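Local atomic coordinates of putative adhesin (Bacteroides thetaiotaomicron, PDB entry 4QDG), a protein that is probably a lipid-anchored outer-membrane adhesin of the FimB/Mfa2 family, likely taking part in the assembly or anchoring of a pilus. Residues T39-D44 / T104-E109; L69-K72 / H77-A80. All blocks are in the same frame, centred on the assembly; numbering follows the deposited sequence.

Overall arrangement
Interactions 1 and 2 lie on opposite faces of the same pair of strands. Segments 39-44 and 77-80 are antiparallel neighbours, joined by backbone hydrogen bonds from Leu41 N to Val79 O (2.8 Å) and from Tyr43 N to His77 O (2.9 Å). Interaction 1 uses the face carrying Leu41 and Tyr43, where 104-109 packs over the sheet; interaction 2 uses the face carrying Phe78, which meets Leu69 and Leu71 of 69-72. The contact centres are about 12 Å apart. Both are apolar across the segments; interaction 1 is fully buried, whereas Leu71 of interaction 2 is partly exposed. Interaction 1 joins aliphatic methyls with a phenol oxygen beside them, interaction 2 sets two leucines against a phenyl ring.

Interaction 1: T39-D44 / T104-E109; sequences TLLVYD and TDLQVE
Leu106 of 104-109 and Leu41 of 39-44 reach toward each other and meet tip to tip. The touching atoms are Leu41 CD1 and Leu106 CD2, 3.4 Å apart, closer than two methyl carbons usually settle and therefore a locally tight spot. Tyr43, two residues further along the strand, projects from the same face as Leu41 but meets Leu106 differently: its side chain crosses that of Leu106 at about a right angle, and only the end of the phenol takes part, with Tyr43 OH 3.9 Å from Leu106 CD2. As Tyr43 OH and Leu41 CD1 are themselves 3.9 Å apart, a single methyl of Leu106 sits against a step formed by the two strand residues.

Leu106, whose CG stands anti to the backbone N (chi1 -164°), extends its CD2 to Leu41; Leu41 instead has CG anti to the carbonyl carbon (chi1 -57°) and presents CD1. The backbones remain well separated, with Leu41 CA 10.4 Å from Leu106 CA, and the side chains alone bridge the gap. Met93 of strand 91-94 touches both leucines, and Tyr81 of strand 75-82 adds an aromatic neighbour to Leu106.

The contact is thus face-to-face packing of layers: segment 104-109, which contributes to the middle strand of the small antiparallel sheet (91-94, 107-110, 180-181), packs against one face of the sheet portion formed by strands 38-44 and 75-82, in a beta-rich fold of the transthyretin clan.

Interaction 2: L69-K72 / H77-A80; sequences LDLK and HFVA
Segments 69-72 and 77-80 run roughly antiparallel but face each other across a wide gap, Leu69 CA lying 11.1 Å from Phe78 CA, so the contact is made by side chains alone. Phe78 fills the middle, and both leucines come at it from the opposite direction. Leu71 CD1 sits at the edge of the ring, near its plane, 3.9 Å from Phe78 CZ. Leu69 takes a slanted approach to the neighbouring part of the ring, its CD1 lying 3.6 Å from Phe78 CE1. The two methyls thus meet adjacent ring carbons, CE1 and CZ, from different angles. The extended backbone turns Leu69 and Leu71, two residues apart, to the same side; in both, CG lies anti to the carbonyl carbon (chi1 -67° and -68°), and CD1 is the methyl that touches the ring.

Phe78 also packs on Val15 and Leu17 of strand 15-20 and on Leu40 and Val42 of strand 38-44, while Leu69 touches Val15 and Leu40. Through backbone hydrogen bonds Leu69 pairs with Val15, and Phe78 with Leu131 of strand 127-137; the ring thus lies in the apolar interior between strands 67-70 and 15-20 on one side and 38-44 and 75-82 on the other.

Interaction 1: T39-D44 / T104-E109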
loop_
_atom_site.group_PDB
_atom_site.type_symbol
_atom_site.label_atom_id
_atom_site.label_comp_id
_atom_site.label_asym_id
_atom_site.label_seq_id
_atom_site.Cartn_x
_atom_site.Cartn_y
_atom_site.Cartn_z
ATOM N N THR A 39 12.097 11.183 0.455
ATOM C CA THR A 39 12.836 11.514 -0.747
ATOM C C THR A 39 12.043 12.608 -1.415
ATOM O O THR A 39 10.905 12.377 -1.817
ATOM C CB THR A 39 13.047 10.274 -1.654
ATOM O OG1 THR A 39 13.770 9.268 -0.952
ATOM C CG2 THR A 39 13.793 10.615 -2.950
ATOM N N LEU A 40 12.628 13.787 -1.542
ATOM C CA LEU A 40 11.952 14.924 -2.182
ATOM C C LEU A 40 12.717 15.298 -3.474
ATOM O O LEU A 40 13.916 15.580 -3.436
ATOM C CB LEU A 40 11.844 16.111 -1.187
ATOM C CG LEU A 40 11.062 17.376 -1.598
ATOM C CD1 LEU A 40 11.883 18.277 -2.527
ATOM C CD2 LEU A 40 9.649 17.074 -2.120
ATOM N N LEU A 41 12.012 15.291 -4.604
ATOM C CA LEU A 41 12.580 15.599 -5.920
ATOM C C LEU A 41 12.071 16.930 -6.431
ATOM O O LEU A 41 10.881 17.227 -6.292
ATOM C CB LEU A 41 12.246 14.493 -6.929
ATOM C CG LEU A 41 12.691 13.092 -6.547
ATOM C CD1 LEU A 41 11.783 12.087 -7.148
ATOM C CD2 LEU A 41 14.108 12.835 -6.958
ATOM N N VAL A 42 12.981 17.739 -7.001
ATOM C CA VAL A 42 12.697 19.075 -7.505
ATOM C C VAL A 42 12.822 19.057 -9.013
ATOM O O VAL A 42 13.860 18.666 -9.538
ATOM C CB VAL A 42 13.618 20.186 -6.872
ATOM C CG1 VAL A 42 13.176 21.592 -7.301
ATOM C CG2 VAL A 42 13.674 20.088 -5.346
ATOM N N TYR A 43 11.768 19.512 -9.697
ATOM C CA TYR A 43 11.719 19.660 -11.146
ATOM C C TYR A 43 11.340 21.101 -11.487
ATOM O O TYR A 43 10.606 21.737 -10.734
ATOM C CB TYR A 43 10.705 18.671 -11.777
ATOM C CG TYR A 43 11.055 17.216 -11.543
ATOM C CD1 TYR A 43 12.040 16.585 -12.298
ATOM C CD2 TYR A 43 10.418 16.475 -10.554
ATOM C CE1 TYR A 43 12.395 15.259 -12.059
ATOM C CE2 TYR A 43 10.754 15.140 -10.318
ATOM C CZ TYR A 43 11.735 14.531 -11.083
ATOM O OH TYR A 43 12.033 13.204 -10.861
ATOM N N ASP A 44 11.787 21.602 -12.635
ATOM C CA ASP A 44 11.386 22.941 -13.055
ATOM C C ASP A 44 9.988 22.870 -13.731
ATOM O O ASP A 44 9.389 21.790 -13.817
ATOM C CB ASP A 44 12.437 23.597 -13.967
ATOM C CG ASP A 44 12.782 22.870 -15.254
ATOM O OD1 ASP A 44 11.853 22.295 -15.895
ATOM O OD2 ASP A 44 13.958 22.941 -15.670
ATOM N N THR A 104 8.761 12.985 -15.947
ATOM C CA THR A 104 8.033 11.906 -16.625
ATOM C C THR A 104 8.903 10.641 -16.878
ATOM O O THR A 104 8.376 9.627 -17.347
ATOM C CB THR A 104 7.388 12.430 -17.922
ATOM O OG1 THR A 104 8.391 12.839 -18.838
ATOM C CG2 THR A 104 6.413 13.582 -17.674
ATOM N N ASP A 105 10.187 10.668 -16.497
ATOM C CA ASP A 105 11.096 9.535 -16.697
ATOM C C ASP A 105 11.239 8.670 -15.435
ATOM O O ASP A 105 11.841 7.592 -15.479
ATOM C CB ASP A 105 12.476 10.036 -17.177
ATOM C CG ASP A 105 12.405 10.798 -18.495
ATOM O OD1 ASP A 105 11.753 10.295 -19.439
ATOM O OD2 ASP A 105 12.945 11.920 -18.560
ATOM N N LEU A 106 10.680 9.104 -14.329
ATOM C CA LEU A 106 10.800 8.311 -13.134
ATOM C C LEU A 106 9.784 7.157 -13.070
ATOM O O LEU A 106 8.616 7.266 -13.470
ATOM C CB LEU A 106 10.696 9.193 -11.887
ATOM C CG LEU A 106 11.159 8.601 -10.558
ATOM C CD1 LEU A 106 12.526 7.867 -10.680
ATOM C CD2 LEU A 106 11.221 9.674 -9.523
ATOM N N GLN A 107 10.314 6.021 -12.613
ATOM C CA GLN A 107 9.659 4.780 -12.296
ATOM C C GLN A 107 10.170 4.300 -10.950
ATOM O O GLN A 107 11.333 4.560 -10.619
ATOM C CB GLN A 107 9.923 3.721 -13.368
ATOM C CG GLN A 107 9.238 4.014 -14.684
ATOM C CD GLN A 107 9.399 2.914 -15.690
ATOM O OE1 GLN A 107 10.027 1.878 -15.455
ATOM N NE2 GLN A 107 8.831 3.125 -16.851
ATOM N N VAL A 108 9.297 3.608 -10.178
ATOM C CA VAL A 108 9.577 2.948 -8.903
ATOM C C VAL A 108 9.121 1.490 -9.056
ATOM O O VAL A 108 7.987 1.220 -9.470
ATOM C CB VAL A 108 8.942 3.668 -7.675
ATOM C CG1 VAL A 108 9.007 2.830 -6.401
ATOM C CG2 VAL A 108 9.608 5.008 -7.453
ATOM N N GLU A 109 10.013 0.555 -8.740
ATOM C CA GLU A 109 9.715 -0.863 -8.830
ATOM C C GLU A 109 9.994 -1.556 -7.518
ATOM O O GLU A 109 10.912 -1.166 -6.811
ATOM C CB GLU A 109 10.563 -1.509 -9.940
ATOM C CG GLU A 109 9.961 -2.810 -10.462
ATOM C CD GLU A 109 10.842 -3.670 -11.346
ATOM O OE1 GLU A 109 11.519 -3.115 -12.242
ATOM O OE2 GLU A 109 10.818 -4.911 -11.165
#

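Interaction 2: L69-K72 / H77-A80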
loop_
_atom_site.group_PDB
_atom_site.type_symbol
_atom_site.label_atom_id
_atom_site.label_comp_id
_atom_site.label_asym_id
_atom_site.label_seq_id
_atom_site.Cartn_x
_atom_site.Cartn_y
_atom_site.Cartn_z
ATOM N N LEU A 69 13.635 25.197 1.180
ATOM C CA LEU A 69 14.416 25.062 -0.036
ATOM C C LEU A 69 14.740 26.413 -0.614
ATOM O O LEU A 69 13.836 27.134 -1.033
ATOM C CB LEU A 69 13.719 24.189 -1.110
ATOM C CG LEU A 69 13.541 22.701 -0.829
ATOM C CD1 LEU A 69 12.580 22.068 -1.840
ATOM C CD2 LEU A 69 14.855 21.970 -0.894
ATOM N N ASP A 70 16.036 26.734 -0.687
ATOM C CA ASP A 70 16.508 27.937 -1.354
ATOM C C ASP A 70 16.498 27.646 -2.850
ATOM O O ASP A 70 17.127 26.689 -3.283
ATOM C CB ASP A 70 17.901 28.369 -0.843
ATOM C CG ASP A 70 17.837 28.954 0.545
ATOM O OD1 ASP A 70 17.214 30.030 0.708
ATOM O OD2 ASP A 70 18.365 28.321 1.473
ATOM N N LEU A 71 15.699 28.400 -3.616
ATOM C CA LEU A 71 15.546 28.177 -5.049
ATOM C C LEU A 71 15.521 29.472 -5.827
ATOM O O LEU A 71 15.019 30.490 -5.337
ATOM C CB LEU A 71 14.240 27.389 -5.343
ATOM C CG LEU A 71 14.168 25.924 -4.886
ATOM C CD1 LEU A 71 12.772 25.400 -4.980
ATOM C CD2 LEU A 71 15.152 25.045 -5.652
ATOM N N LYS A 72 16.034 29.420 -7.057
ATOM C CA LYS A 72 15.980 30.518 -8.017
ATOM C C LYS A 72 14.490 30.777 -8.331
ATOM O O LYS A 72 13.754 29.799 -8.516
ATOM C CB LYS A 72 16.775 30.130 -9.279
ATOM C CG LYS A 72 16.759 31.175 -10.398
ATOM C CD LYS A 72 17.255 30.596 -11.732
ATOM C CE LYS A 72 16.186 29.879 -12.539
ATOM N NZ LYS A 72 16.791 29.001 -13.586
ATOM N N HIS A 77 7.813 21.857 -9.663
ATOM C CA HIS A 77 6.986 20.677 -9.414
ATOM C C HIS A 77 7.799 19.736 -8.540
ATOM O O HIS A 77 8.948 19.414 -8.871
ATOM C CB HIS A 77 6.506 19.999 -10.701
ATOM C CG HIS A 77 5.564 18.855 -10.427
ATOM N ND1 HIS A 77 4.237 19.078 -10.062
ATOM C CD2 HIS A 77 5.800 17.525 -10.421
ATOM C CE1 HIS A 77 3.724 17.885 -9.831
ATOM N NE2 HIS A 77 4.617 16.919 -10.057
ATOM N N PHE A 78 7.251 19.418 -7.361
ATOM C CA PHE A 78 7.902 18.596 -6.349
ATOM C C PHE A 78 7.286 17.228 -6.246
ATOM O O PHE A 78 6.068 17.115 -6.240
ATOM C CB PHE A 78 7.803 19.285 -4.983
ATOM C CG PHE A 78 8.433 20.650 -4.958
ATOM C CD1 PHE A 78 9.800 20.801 -4.716
ATOM C CD2 PHE A 78 7.656 21.791 -5.141
ATOM C CE1 PHE A 78 10.382 22.071 -4.682
ATOM C CE2 PHE A 78 8.237 23.059 -5.082
ATOM C CZ PHE A 78 9.597 23.191 -4.862
ATOM N N VAL A 79 8.111 16.193 -6.141
ATOM C CA VAL A 79 7.630 14.826 -5.984
ATOM C C VAL A 79 8.205 14.295 -4.702
ATOM O O VAL A 79 9.408 14.386 -4.499
ATOM C CB VAL A 79 7.928 13.904 -7.217
ATOM C CG1 VAL A 79 7.361 12.506 -6.997
ATOM C CG2 VAL A 79 7.357 14.497 -8.506
ATOM N N ALA A 80 7.347 13.770 -3.818
ATOM C CA ALA A 80 7.788 13.179 -2.547
ATOM C C ALA A 80 7.533 11.692 -2.508
ATOM O O ALA A 80 6.487 11.207 -2.976
ATOM C CB ALA A 80 7.085 13.834 -1.363
#